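Local coordinates for uncharacterized protein (Eubacterium rectale, PDB 5COZ) that is of unknown function but, as a probable lipoprotein with a YycH-like regulatory domain, may take part in regulation at the cell surface, at residues A[45-50]-A[299-304]; A[320-325]-A[342-347]. All blocks are in the same frame, centred on the assembly; numbering follows the deposited sequence.

Contact 1 of 2, residues A[45-50]-A[299-304]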
loop_
_atom_site.group_PDB
_atom_site.type_symbol
_atom_site.label_atom_id
_atom_site.label_comp_id
_atom_site.label_asym_id
_atom_site.label_seq_id
_atom_site.Cartn_x
_atom_site.Cartn_y
_atom_site.Cartn_z
ATOM N N ILE A 45 14.097 -17.404 0.978
ATOM C CA ILE A 45 12.807 -16.964 0.448
ATOM C C ILE A 45 11.748 -17.329 1.479
ATOM O O ILE A 45 11.628 -18.496 1.834
ATOM C CB ILE A 45 12.503 -17.612 -0.926
ATOM C CG1 ILE A 45 13.604 -17.229 -1.965
ATOM C CG2 ILE A 45 11.093 -17.188 -1.402
ATOM C CD1 ILE A 45 13.468 -17.950 -3.262
ATOM N N ASP A 46 10.979 -16.356 1.975
ATOM C CA ASP A 46 9.850 -16.628 2.892
ATOM C C ASP A 46 8.819 -15.594 2.509
ATOM O O ASP A 46 8.712 -14.515 3.117
ATOM C CB ASP A 46 10.293 -16.548 4.357
ATOM C CG ASP A 46 9.246 -17.023 5.341
ATOM O OD1 ASP A 46 8.125 -17.355 4.904
ATOM O OD2 ASP A 46 9.547 -17.059 6.549
ATOM N N SER A 47 8.088 -15.921 1.449
ATOM C CA SER A 47 7.361 -14.930 0.701
ATOM C C SER A 47 5.909 -15.167 0.447
ATOM O O SER A 47 5.496 -16.273 0.140
ATOM C CB SER A 47 8.062 -14.836 -0.656
ATOM O OG SER A 47 7.591 -13.831 -1.541
ATOM N N GLU A 48 5.144 -14.075 0.495
ATOM C CA GLU A 48 3.777 -14.053 0.021
ATOM C C GLU A 48 3.842 -13.989 -1.502
ATOM O O GLU A 48 4.799 -13.431 -2.067
ATOM C CB GLU A 48 3.035 -12.816 0.550
ATOM C CG GLU A 48 2.666 -12.894 2.018
ATOM C CD GLU A 48 1.721 -11.779 2.420
ATOM O OE1 GLU A 48 2.185 -10.619 2.502
ATOM O OE2 GLU A 48 0.506 -12.049 2.566
ATOM N N ILE A 49 2.841 -14.556 -2.169
ATOM C CA ILE A 49 2.647 -14.462 -3.610
ATOM C C ILE A 49 1.323 -13.762 -3.799
ATOM O O ILE A 49 0.311 -14.259 -3.308
ATOM C CB ILE A 49 2.660 -15.845 -4.301
ATOM C CG1 ILE A 49 3.941 -16.663 -3.957
ATOM C CG2 ILE A 49 2.437 -15.712 -5.823
ATOM C CD1 ILE A 49 5.253 -16.055 -4.498
ATOM N N ASN A 50 1.332 -12.597 -4.444
ATOM C CA ASN A 50 0.092 -11.821 -4.606
ATOM C C ASN A 50 -0.244 -11.579 -6.047
ATOM O O ASN A 50 0.455 -10.815 -6.754
ATOM C CB ASN A 50 0.232 -10.474 -3.906
ATOM C CG ASN A 50 0.021 -10.542 -2.423
ATOM O OD1 ASN A 50 -0.897 -11.230 -1.957
ATOM N ND2 ASN A 50 0.795 -9.752 -1.665
ATOM N N SER A 299 10.517 -11.443 0.596
ATOM C CA SER A 299 9.303 -11.455 1.405
ATOM C C SER A 299 7.990 -11.421 0.610
ATOM O O SER A 299 6.948 -11.783 1.164
ATOM C CB SER A 299 9.330 -10.270 2.371
ATOM O OG SER A 299 9.093 -9.047 1.681
ATOM N N GLU A 300 8.004 -10.904 -0.634
ATOM C CA GLU A 300 6.760 -10.840 -1.387
ATOM C C GLU A 300 7.043 -10.735 -2.882
ATOM O O GLU A 300 7.973 -10.026 -3.294
ATOM C CB GLU A 300 5.942 -9.620 -0.922
ATOM C CG GLU A 300 4.636 -9.449 -1.660
ATOM C CD GLU A 300 3.773 -8.276 -1.254
ATOM O OE1 GLU A 300 3.982 -7.692 -0.168
ATOM O OE2 GLU A 300 2.837 -7.986 -2.021
ATOM N N ILE A 301 6.214 -11.424 -3.690
ATOM C CA ILE A 301 6.229 -11.277 -5.138
ATOM C C ILE A 301 4.802 -10.866 -5.489
ATOM O O ILE A 301 3.855 -11.573 -5.114
ATOM C CB ILE A 301 6.686 -12.539 -5.881
ATOM C CG1 ILE A 301 8.075 -12.968 -5.411
ATOM C CG2 ILE A 301 6.627 -12.310 -7.421
ATOM C CD1 ILE A 301 8.457 -14.423 -5.959
ATOM N N SER A 302 4.638 -9.747 -6.191
ATOM C CA SER A 302 3.322 -9.159 -6.388
ATOM C C SER A 302 3.133 -8.639 -7.790
ATOM O O SER A 302 4.001 -7.943 -8.314
ATOM C CB SER A 302 3.171 -7.998 -5.391
ATOM O OG SER A 302 1.929 -7.316 -5.517
ATOM N N LEU A 303 1.968 -8.926 -8.386
ATOM C CA LEU A 303 1.561 -8.411 -9.692
ATOM C C LEU A 303 0.854 -7.086 -9.457
ATOM O O LEU A 303 -0.141 -7.059 -8.721
ATOM C CB LEU A 303 0.637 -9.418 -10.406
ATOM C CG LEU A 303 -0.010 -8.934 -11.685
ATOM C CD1 LEU A 303 1.071 -8.590 -12.754
ATOM C CD2 LEU A 303 -0.986 -10.030 -12.203
ATOM N N GLU A 304 1.372 -6.007 -10.042
ATOM C CA GLU A 304 0.805 -4.687 -9.785
ATOM C C GLU A 304 0.733 -3.884 -11.060
ATOM O O GLU A 304 1.374 -4.222 -12.047
ATOM C CB GLU A 304 1.642 -3.919 -8.731
ATOM C CG GLU A 304 1.833 -4.748 -7.461
ATOM C CD GLU A 304 2.585 -4.086 -6.328
ATOM O OE1 GLU A 304 3.070 -2.949 -6.524
ATOM O OE2 GLU A 304 2.787 -4.745 -5.279
HETATM O O HOH W 1 5.187 -10.873 3.367
HETATM O O HOH W 2 4.092 -8.713 2.260
#
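N50 and I301 carry much of this parallel pairing of strands 43-50 and 295-311 within a mixed beta sheet. N50 N donates to I301 O (2.8 Å), and N50 O takes L303 N (2.9 Å), so N50 bonds to the residues flanking its bridge partner S302. The strand directions differ by 31°. On the sheet face shared by E48, N50, E300 and S302, N50 ND2 donates to E300 OE2 at 2.7 Å. The carboxylate oxygen lies in the amide plane of N50, but the donor stands above the carboxylate plane, the two planes being 83° apart. E300 CG stands anti to the backbone N (chi1 179°), and the chain beyond is extended. R227 forms a salt bridge to the same OE2, while N50 OD1 is bound by K186. An alanine in place of E300 would probably leave N50 ND2 and R227 without this shared acceptor and open a gap above the strand. E48 OE1 and E300 OE1, 4.4 Å apart, have a water between them, and K186 and R155 probably offset the charge of E48. On the other face I49 and I301 lie side by side, CD1 to CD1 3.9 Å, with L280 of helix 276-288 packing on I301. S299 and E300 form a classic bulge opposite Y324. E48 O accepts I301 N (2.9 Å) on one face of its carbonyl plane and S47 OG (2.9 Å) on the other.

Contact 2 of 2, residues A[320-325]-A[342-347]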
loop_
_atom_site.group_PDB
_atom_site.type_symbol
_atom_site.label_atom_id
_atom_site.label_comp_id
_atom_site.label_asym_id
_atom_site.label_seq_id
_atom_site.Cartn_x
_atom_site.Cartn_y
_atom_site.Cartn_z
ATOM N N VAL A 320 3.470 -4.830 -13.820
ATOM C CA VAL A 320 4.815 -5.129 -13.353
ATOM C C VAL A 320 4.746 -6.265 -12.342
ATOM O O VAL A 320 3.733 -6.439 -11.650
ATOM C CB VAL A 320 5.523 -3.876 -12.714
ATOM C CG1 VAL A 320 5.764 -2.807 -13.769
ATOM C CG2 VAL A 320 4.754 -3.302 -11.513
ATOM N N TRP A 321 5.849 -7.016 -12.231
ATOM C CA TRP A 321 6.079 -7.929 -11.121
ATOM C C TRP A 321 7.036 -7.243 -10.161
ATOM O O TRP A 321 8.118 -6.816 -10.592
ATOM C CB TRP A 321 6.681 -9.251 -11.605
ATOM C CG TRP A 321 5.712 -10.186 -12.250
ATOM C CD1 TRP A 321 5.670 -10.540 -13.568
ATOM C CD2 TRP A 321 4.731 -10.991 -11.583
ATOM N NE1 TRP A 321 4.695 -11.499 -13.772
ATOM C CE2 TRP A 321 4.124 -11.813 -12.565
ATOM C CE3 TRP A 321 4.297 -11.092 -10.250
ATOM C CZ2 TRP A 321 3.113 -12.735 -12.259
ATOM C CZ3 TRP A 321 3.301 -12.020 -9.937
ATOM C CH2 TRP A 321 2.716 -12.820 -10.935
ATOM N N VAL A 322 6.622 -7.077 -8.897
ATOM C CA VAL A 322 7.453 -6.433 -7.885
ATOM C C VAL A 322 7.944 -7.507 -6.942
ATOM O O VAL A 322 7.145 -8.334 -6.489
ATOM C CB VAL A 322 6.687 -5.337 -7.098
ATOM C CG1 VAL A 322 7.665 -4.588 -6.187
ATOM C CG2 VAL A 322 6.014 -4.355 -8.062
ATOM N N VAL A 323 9.245 -7.499 -6.625
ATOM C CA VAL A 323 9.812 -8.391 -5.625
ATOM C C VAL A 323 10.260 -7.535 -4.457
ATOM O O VAL A 323 11.125 -6.681 -4.600
ATOM C CB VAL A 323 10.986 -9.252 -6.164
ATOM C CG1 VAL A 323 11.536 -10.182 -5.070
ATOM C CG2 VAL A 323 10.533 -10.063 -7.372
ATOM N N TYR A 324 9.660 -7.784 -3.284
ATOM C CA TYR A 324 10.017 -7.082 -2.060
ATOM C C TYR A 324 10.926 -7.993 -1.279
ATOM O O TYR A 324 10.630 -9.197 -1.162
ATOM C CB TYR A 324 8.755 -6.751 -1.241
ATOM C CG TYR A 324 7.762 -5.890 -1.993
ATOM C CD1 TYR A 324 6.732 -6.468 -2.737
ATOM C CD2 TYR A 324 7.773 -4.502 -1.862
ATOM C CE1 TYR A 324 5.762 -5.682 -3.370
ATOM C CE2 TYR A 324 6.816 -3.709 -2.500
ATOM C CZ TYR A 324 5.794 -4.305 -3.217
ATOM O OH TYR A 324 4.862 -3.531 -3.867
ATOM N N TYR A 325 12.055 -7.440 -0.776
ATOM C CA TYR A 325 12.977 -8.264 -0.026
ATOM C C TYR A 325 13.657 -7.458 1.047
ATOM O O TYR A 325 13.675 -6.237 0.983
ATOM C CB TYR A 325 14.017 -8.916 -0.984
ATOM C CG TYR A 325 14.991 -7.932 -1.605
ATOM C CD1 TYR A 325 14.679 -7.257 -2.782
ATOM C CD2 TYR A 325 16.254 -7.724 -1.048
ATOM C CE1 TYR A 325 15.589 -6.373 -3.372
ATOM C CE2 TYR A 325 17.164 -6.840 -1.621
ATOM C CZ TYR A 325 16.822 -6.158 -2.776
ATOM O OH TYR A 325 17.748 -5.296 -3.349
ATOM N N ALA A 342 14.420 -2.762 4.110
ATOM C CA ALA A 342 13.314 -3.151 3.227
ATOM C C ALA A 342 13.574 -2.574 1.828
ATOM O O ALA A 342 13.614 -1.351 1.660
ATOM C CB ALA A 342 12.009 -2.624 3.798
ATOM N N LEU A 343 13.772 -3.471 0.831
ATOM C CA LEU A 343 14.145 -3.083 -0.516
ATOM C C LEU A 343 13.194 -3.731 -1.521
ATOM O O LEU A 343 12.305 -4.508 -1.140
ATOM C CB LEU A 343 15.587 -3.526 -0.756
ATOM C CG LEU A 343 16.637 -2.892 0.185
ATOM C CD1 LEU A 343 17.970 -3.603 0.058
ATOM C CD2 LEU A 343 16.820 -1.397 -0.113
ATOM N N TYR A 344 13.346 -3.381 -2.809
ATOM C CA TYR A 344 12.461 -3.976 -3.798
ATOM C C TYR A 344 13.102 -3.889 -5.173
ATOM O O TYR A 344 13.979 -3.049 -5.424
ATOM C CB TYR A 344 11.067 -3.285 -3.781
ATOM C CG TYR A 344 11.117 -1.873 -4.311
ATOM C CD1 TYR A 344 11.607 -0.827 -3.534
ATOM C CD2 TYR A 344 10.652 -1.573 -5.583
ATOM C CE1 TYR A 344 11.728 0.466 -4.052
ATOM C CE2 TYR A 344 10.717 -0.279 -6.090
ATOM C CZ TYR A 344 11.265 0.731 -5.330
ATOM O OH TYR A 344 11.333 1.981 -5.885
ATOM N N ASP A 345 12.613 -4.758 -6.073
ATOM C CA ASP A 345 12.977 -4.776 -7.476
ATOM C C ASP A 345 11.693 -4.807 -8.291
ATOM O O ASP A 345 10.662 -5.290 -7.812
ATOM C CB ASP A 345 13.884 -5.964 -7.793
ATOM C CG ASP A 345 15.342 -5.694 -7.423
ATOM O OD1 ASP A 345 15.896 -4.654 -7.878
ATOM O OD2 ASP A 345 15.940 -6.527 -6.694
ATOM N N VAL A 346 11.742 -4.275 -9.513
ATOM C CA VAL A 346 10.560 -4.183 -10.365
ATOM C C VAL A 346 10.887 -4.699 -11.746
ATOM O O VAL A 346 11.918 -4.327 -12.304
ATOM C CB VAL A 346 10.019 -2.730 -10.462
ATOM C CG1 VAL A 346 8.691 -2.696 -11.223
ATOM C CG2 VAL A 346 9.822 -2.100 -9.088
ATOM N N TYR A 347 10.000 -5.522 -12.291
ATOM C CA TYR A 347 10.138 -6.084 -13.627
ATOM C C TYR A 347 8.957 -5.726 -14.486
ATOM O O TYR A 347 7.826 -5.824 -14.023
ATOM C CB TYR A 347 10.214 -7.622 -13.532
ATOM C CG TYR A 347 11.477 -8.111 -12.876
ATOM C CD1 TYR A 347 11.600 -8.147 -11.485
ATOM C CD2 TYR A 347 12.531 -8.604 -13.640
ATOM C CE1 TYR A 347 12.788 -8.563 -10.883
ATOM C CE2 TYR A 347 13.709 -9.036 -13.049
ATOM C CZ TYR A 347 13.835 -9.011 -11.675
ATOM O OH TYR A 347 15.016 -9.461 -11.156
HETATM O O HOH W 3 16.934 -3.397 -5.299
#
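W321 pairs with Y347, V323 with D345 and Y325 with L343 as the hydrogen-bonded pairs of an antiparallel hairpin, strands 314-330 and 338-348, whose segments run at 161° and are stitched by six backbone bonds. Y325 N to L343 O, at 3.0 Å, is the longest of these. Y325 is the side chain most buried by the pairing: CG sits between its backbone N and carbonyl carbon (chi1 69°), and the ring lies across L343, whose CB stands over one face 3.8 Å from the ring centroid in a CH-pi contact. D345 OD2 comes within 3.3 Å of Y325 CE1. A water in the plane of the same ring links Y325 OH to Y344 O, 2.8 Å from the hydroxyl. V320, pointing toward the partner strand, brings CB to 3.7 Å from V346 CG1; on the face of V322, Y324, Y344 and V346, Y344 CB lies 4.0 Å from Y324 CD2. K286 of helix 276-288 forms a salt bridge with D345 OD2, and Y347 OH is hydrogen-bonded to E283 OE1 of the same helix. With the carboxylates of E283 and E354 close by, the buried D345 probably relies on K286 to balance its charge.

How the contacts relate
Contacts 1 and 2 lie in one mixed sheet, their centres 9 Å apart, and meet where strand 295-311 pairs antiparallel with strand 314-330, so that, at this place, 43-50, 295-311, 314-330 and 338-348 are successive neighbours. Y324 is the joint: its N lies 2.8 Å from E300 O, a probable hydrogen bond, and its OH lies 2.8 Å from E304 OE2, probably another. L303 CD1 packs 3.6 Å from V320 O. Helix 276-288 packs on both contacts, its L280 also on I45 and its K286 and L287 on Y325, while R227 reaches E300, E304 and Y324. The sodium ion is bound by Q208 and D210, which belong to neither contact.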